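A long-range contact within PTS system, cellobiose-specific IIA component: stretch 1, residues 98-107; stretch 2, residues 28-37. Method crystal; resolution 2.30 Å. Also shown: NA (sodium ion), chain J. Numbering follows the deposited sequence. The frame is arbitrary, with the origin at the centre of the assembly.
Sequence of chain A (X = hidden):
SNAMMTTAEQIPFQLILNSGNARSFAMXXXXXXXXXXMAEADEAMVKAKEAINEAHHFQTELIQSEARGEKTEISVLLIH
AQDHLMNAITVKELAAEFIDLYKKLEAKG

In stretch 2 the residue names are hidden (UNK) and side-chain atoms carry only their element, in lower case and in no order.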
# COMPACT_ATOMS: atom_id res chain seq x y z
N PHE A 98 -4.04 -6.01 -12.94
CA PHE A 98 -3.52 -5.43 -14.19
C PHE A 98 -3.33 -6.50 -15.25
O PHE A 98 -3.68 -6.30 -16.42
CB PHE A 98 -2.21 -4.69 -13.96
CG PHE A 98 -2.38 -3.33 -13.37
CD1 PHE A 98 -2.85 -2.28 -14.15
CD2 PHE A 98 -2.08 -3.09 -12.03
CE1 PHE A 98 -3.02 -1.01 -13.60
CE2 PHE A 98 -2.24 -1.83 -11.48
CZ PHE A 98 -2.71 -0.79 -12.26
N ILE A 99 -2.78 -7.64 -14.84
CA ILE A 99 -2.51 -8.75 -15.75
C ILE A 99 -3.81 -9.27 -16.38
O ILE A 99 -3.86 -9.51 -17.59
CB ILE A 99 -1.73 -9.88 -15.04
CG1 ILE A 99 -0.38 -9.34 -14.55
CG2 ILE A 99 -1.54 -11.07 -15.97
CD1 ILE A 99 0.27 -10.17 -13.46
N ASP A 100 -4.85 -9.43 -15.56
CA ASP A 100 -6.14 -9.91 -16.06
C ASP A 100 -6.74 -8.91 -17.03
O ASP A 100 -7.32 -9.30 -18.05
CB ASP A 100 -7.12 -10.19 -14.91
CG ASP A 100 -7.28 -11.68 -14.65
OD1 ASP A 100 -6.51 -12.49 -15.21
OD2 ASP A 100 -8.21 -12.05 -13.89
N LEU A 101 -6.57 -7.63 -16.73
CA LEU A 101 -7.06 -6.56 -17.59
C LEU A 101 -6.33 -6.56 -18.93
O LEU A 101 -6.94 -6.31 -19.97
CB LEU A 101 -6.95 -5.20 -16.88
CG LEU A 101 -7.44 -3.94 -17.59
CD1 LEU A 101 -8.85 -4.10 -18.14
CD2 LEU A 101 -7.38 -2.76 -16.63
N TYR A 102 -5.03 -6.83 -18.92
CA TYR A 102 -4.28 -6.95 -20.18
C TYR A 102 -4.68 -8.16 -21.01
O TYR A 102 -4.68 -8.10 -22.24
CB TYR A 102 -2.77 -6.92 -19.95
CG TYR A 102 -2.22 -5.51 -19.81
CD1 TYR A 102 -2.16 -4.67 -20.92
CD2 TYR A 102 -1.78 -5.03 -18.58
CE1 TYR A 102 -1.67 -3.37 -20.80
CE2 TYR A 102 -1.28 -3.73 -18.46
CZ TYR A 102 -1.23 -2.91 -19.58
OH TYR A 102 -0.75 -1.62 -19.48
N LYS A 103 -5.04 -9.26 -20.33
CA LYS A 103 -5.55 -10.45 -21.02
C LYS A 103 -6.89 -10.18 -21.69
O LYS A 103 -7.13 -10.65 -22.80
CB LYS A 103 -5.65 -11.65 -20.07
CG LYS A 103 -4.30 -12.31 -19.79
CD LYS A 103 -4.39 -13.38 -18.72
CE LYS A 103 -3.01 -13.96 -18.45
NZ LYS A 103 -2.93 -14.69 -17.16
N LYS A 104 -7.75 -9.42 -21.02
CA LYS A 104 -9.06 -9.06 -21.57
C LYS A 104 -8.91 -8.17 -22.80
O LYS A 104 -9.62 -8.34 -23.79
CB LYS A 104 -9.93 -8.35 -20.53
CG LYS A 104 -11.41 -8.30 -20.91
CD LYS A 104 -12.13 -7.13 -20.26
CE LYS A 104 -13.64 -7.35 -20.22
NZ LYS A 104 -14.23 -7.74 -21.54
N LEU A 105 -7.97 -7.22 -22.73
CA LEU A 105 -7.73 -6.30 -23.84
C LEU A 105 -7.18 -6.99 -25.08
O LEU A 105 -7.40 -6.54 -26.20
CB LEU A 105 -6.82 -5.15 -23.39
CG LEU A 105 -7.35 -4.25 -22.28
CD1 LEU A 105 -6.30 -3.22 -21.87
CD2 LEU A 105 -8.65 -3.55 -22.68
N GLU A 106 -6.42 -8.06 -24.87
CA GLU A 106 -5.99 -8.93 -25.94
C GLU A 106 -7.14 -9.74 -26.52
O GLU A 106 -7.21 -9.96 -27.71
CB GLU A 106 -4.89 -9.87 -25.47
CG GLU A 106 -3.59 -9.18 -25.25
CD GLU A 106 -2.43 -10.00 -25.71
OE1 GLU A 106 -2.53 -11.24 -25.67
OE2 GLU A 106 -1.41 -9.40 -26.11
N ALA A 107 -8.01 -10.20 -25.65
CA ALA A 107 -9.15 -11.03 -26.02
C ALA A 107 -10.11 -10.29 -26.97
O ALA A 107 -10.83 -10.92 -27.74
CB ALA A 107 -9.89 -11.50 -24.78
N UNK A 28 7.66 -7.09 -12.47
CA UNK A 28 8.21 -7.77 -13.64
C UNK A 28 7.09 -8.48 -14.40
O UNK A 28 7.02 -8.41 -15.63
o UNK A 28 11.16 -9.94 -11.44
c UNK A 28 9.34 -8.73 -13.24
o UNK A 28 12.47 -8.20 -11.28
c UNK A 28 11.47 -8.77 -11.76
c UNK A 28 10.61 -7.99 -12.76
N UNK A 29 6.20 -9.13 -13.65
CA UNK A 29 5.02 -9.80 -14.22
C UNK A 29 4.07 -8.81 -14.89
O UNK A 29 3.56 -9.07 -15.98
c UNK A 29 4.29 -10.59 -13.14
N UNK A 30 3.84 -7.68 -14.22
CA UNK A 30 3.00 -6.63 -14.77
C UNK A 30 3.58 -6.19 -16.12
O UNK A 30 2.87 -6.16 -17.13
c UNK A 30 2.88 -5.45 -13.80
c UNK A 30 2.17 -3.47 -15.21
c UNK A 30 1.81 -4.39 -14.04
c UNK A 30 1.56 -3.57 -12.78
N UNK A 31 4.88 -5.90 -16.13
CA UNK A 31 5.57 -5.49 -17.35
C UNK A 31 5.51 -6.55 -18.47
O UNK A 31 5.33 -6.19 -19.64
c UNK A 31 7.03 -5.10 -17.06
c UNK A 31 7.49 -3.44 -18.94
n UNK A 31 6.81 -3.48 -20.08
o UNK A 31 7.84 -2.38 -18.41
c UNK A 31 7.85 -4.78 -18.31
N UNK A 32 5.67 -7.83 -18.12
CA UNK A 32 5.52 -8.92 -19.09
C UNK A 32 4.13 -8.91 -19.73
O UNK A 32 4.00 -8.93 -20.95
c UNK A 32 7.60 -11.18 -16.97
c UNK A 32 7.21 -10.62 -18.19
c UNK A 32 5.76 -10.30 -18.44
c UNK A 32 8.93 -11.50 -16.74
c UNK A 32 9.50 -10.73 -18.94
c UNK A 32 9.89 -11.27 -17.72
c UNK A 32 8.17 -10.41 -19.17
N UNK A 33 3.09 -8.88 -18.89
CA UNK A 33 1.71 -8.89 -19.36
C UNK A 33 1.44 -7.73 -20.31
O UNK A 33 0.75 -7.89 -21.33
c UNK A 33 0.75 -8.85 -18.17
N UNK A 34 2.00 -6.57 -19.98
CA UNK A 34 1.88 -5.36 -20.79
C UNK A 34 2.43 -5.58 -22.20
O UNK A 34 1.98 -4.93 -23.15
c UNK A 34 2.91 -1.28 -18.77
c UNK A 34 3.16 -1.74 -20.19
c UNK A 34 2.60 -4.20 -20.11
c UNK A 34 2.19 -2.84 -20.62
n UNK A 34 3.56 0.03 -18.52
N UNK A 35 3.40 -6.47 -22.32
CA UNK A 35 4.01 -6.80 -23.61
C UNK A 35 3.34 -7.99 -24.28
O UNK A 35 3.76 -8.43 -25.35
c UNK A 35 6.35 -5.89 -23.08
c UNK A 35 7.74 -6.29 -22.61
o UNK A 35 8.51 -6.90 -23.35
c UNK A 35 5.51 -7.09 -23.44
n UNK A 35 8.06 -5.93 -21.37
N UNK A 36 2.30 -8.51 -23.65
CA UNK A 36 1.59 -9.68 -24.15
C UNK A 36 2.31 -10.98 -23.85
O UNK A 36 1.97 -12.02 -24.41
N UNK A 37 3.31 -10.90 -22.97
CA UNK A 37 4.08 -12.07 -22.54
C UNK A 37 3.41 -12.71 -21.33
O UNK A 37 3.88 -12.58 -20.19
c UNK A 37 5.53 -11.66 -22.22
c UNK A 37 8.64 -12.21 -22.80
c UNK A 37 6.37 -11.31 -23.47
c UNK A 37 7.81 -10.96 -23.10
n UNK A 37 10.07 -11.90 -22.53
NA NA J . -0.64 -0.38 -17.69
O HOH W 1 -0.21 -13.29 -25.60

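Stretch 2 enters as a helix running nearly parallel to the helix of stretch 1, the axes 9.0 Å apart at closest approach and inclined by 6°. Position 28 carries three carbons, the third bearing two oxygens, and stays out of reach of stretch 1; the chain length and carboxylate identify Glu28. At position 29 a single carbon is present, the CB, which lies 4.1 Å from Ile99 CD1, so the residue is Ala29. Position 30 has four carbons forked at the second, and one terminal carbon approaches the Phe98 ring. This is Leu30, whose CD1 is 3.7 Å from Phe98 CD2; its CA-to-CB bond points sideways, but the end of the side chain comes nearer to the other helix.

Position 31 has three carbons, the third carrying one oxygen and one nitrogen, and points away from stretch 1: Gln31. At position 32 one carbon leads into a six-carbon ring with no further atom, giving Phe32, whose ring leads away from the contact. Position 33 again has one carbon, directed toward stretch 1, with its CB 3.8 Å from Ile99 CG1 and 4.4 Å from Tyr102 CB. This is Ala33, and its CA is 5.6 Å from the CA of Ile99. Position 34 shows four carbons in a row ending in nitrogen, an unbranched chain whose second carbon lies near the Tyr102 hydroxyl. It is Lys34: CG is 3.4 Å from Tyr102 OH, and CA sits over the Tyr102 ring face, 3.9 Å from the ring centroid, in a CH-pi contact.

Position 35 has three carbons ending in one oxygen and one nitrogen and points away: Gln35. Position 36 has no side-chain atoms and is Gly36. Its positive phi ends the helix in a Schellman motif, with Gly36 N bonded to Ala33 O at 2.9 Å; an ideal CB here would clash with Glu106 OE2 at 2.8 Å. Position 37 has four carbons in a row ending in nitrogen and points away: Lys37, at the N-cap position of the next helix.

The contact is chiefly apolar. The small Ala29 and Ala33 side chains leave space for Ile99, while Leu30 packs against Phe98 and Tyr102 lies against Ala33 and Lys34. Tyr102 OH also binds the sodium ion at 2.2 Å. No direct hydrogen bond joins the stretches; instead, a water donates to Gly36 O at 2.8 Å and to Glu106 OE1 at 3.1 Å, bridging the solvent-accessible end of the contact.

Stretch 2, residues 28-37: EALQFAKQGK
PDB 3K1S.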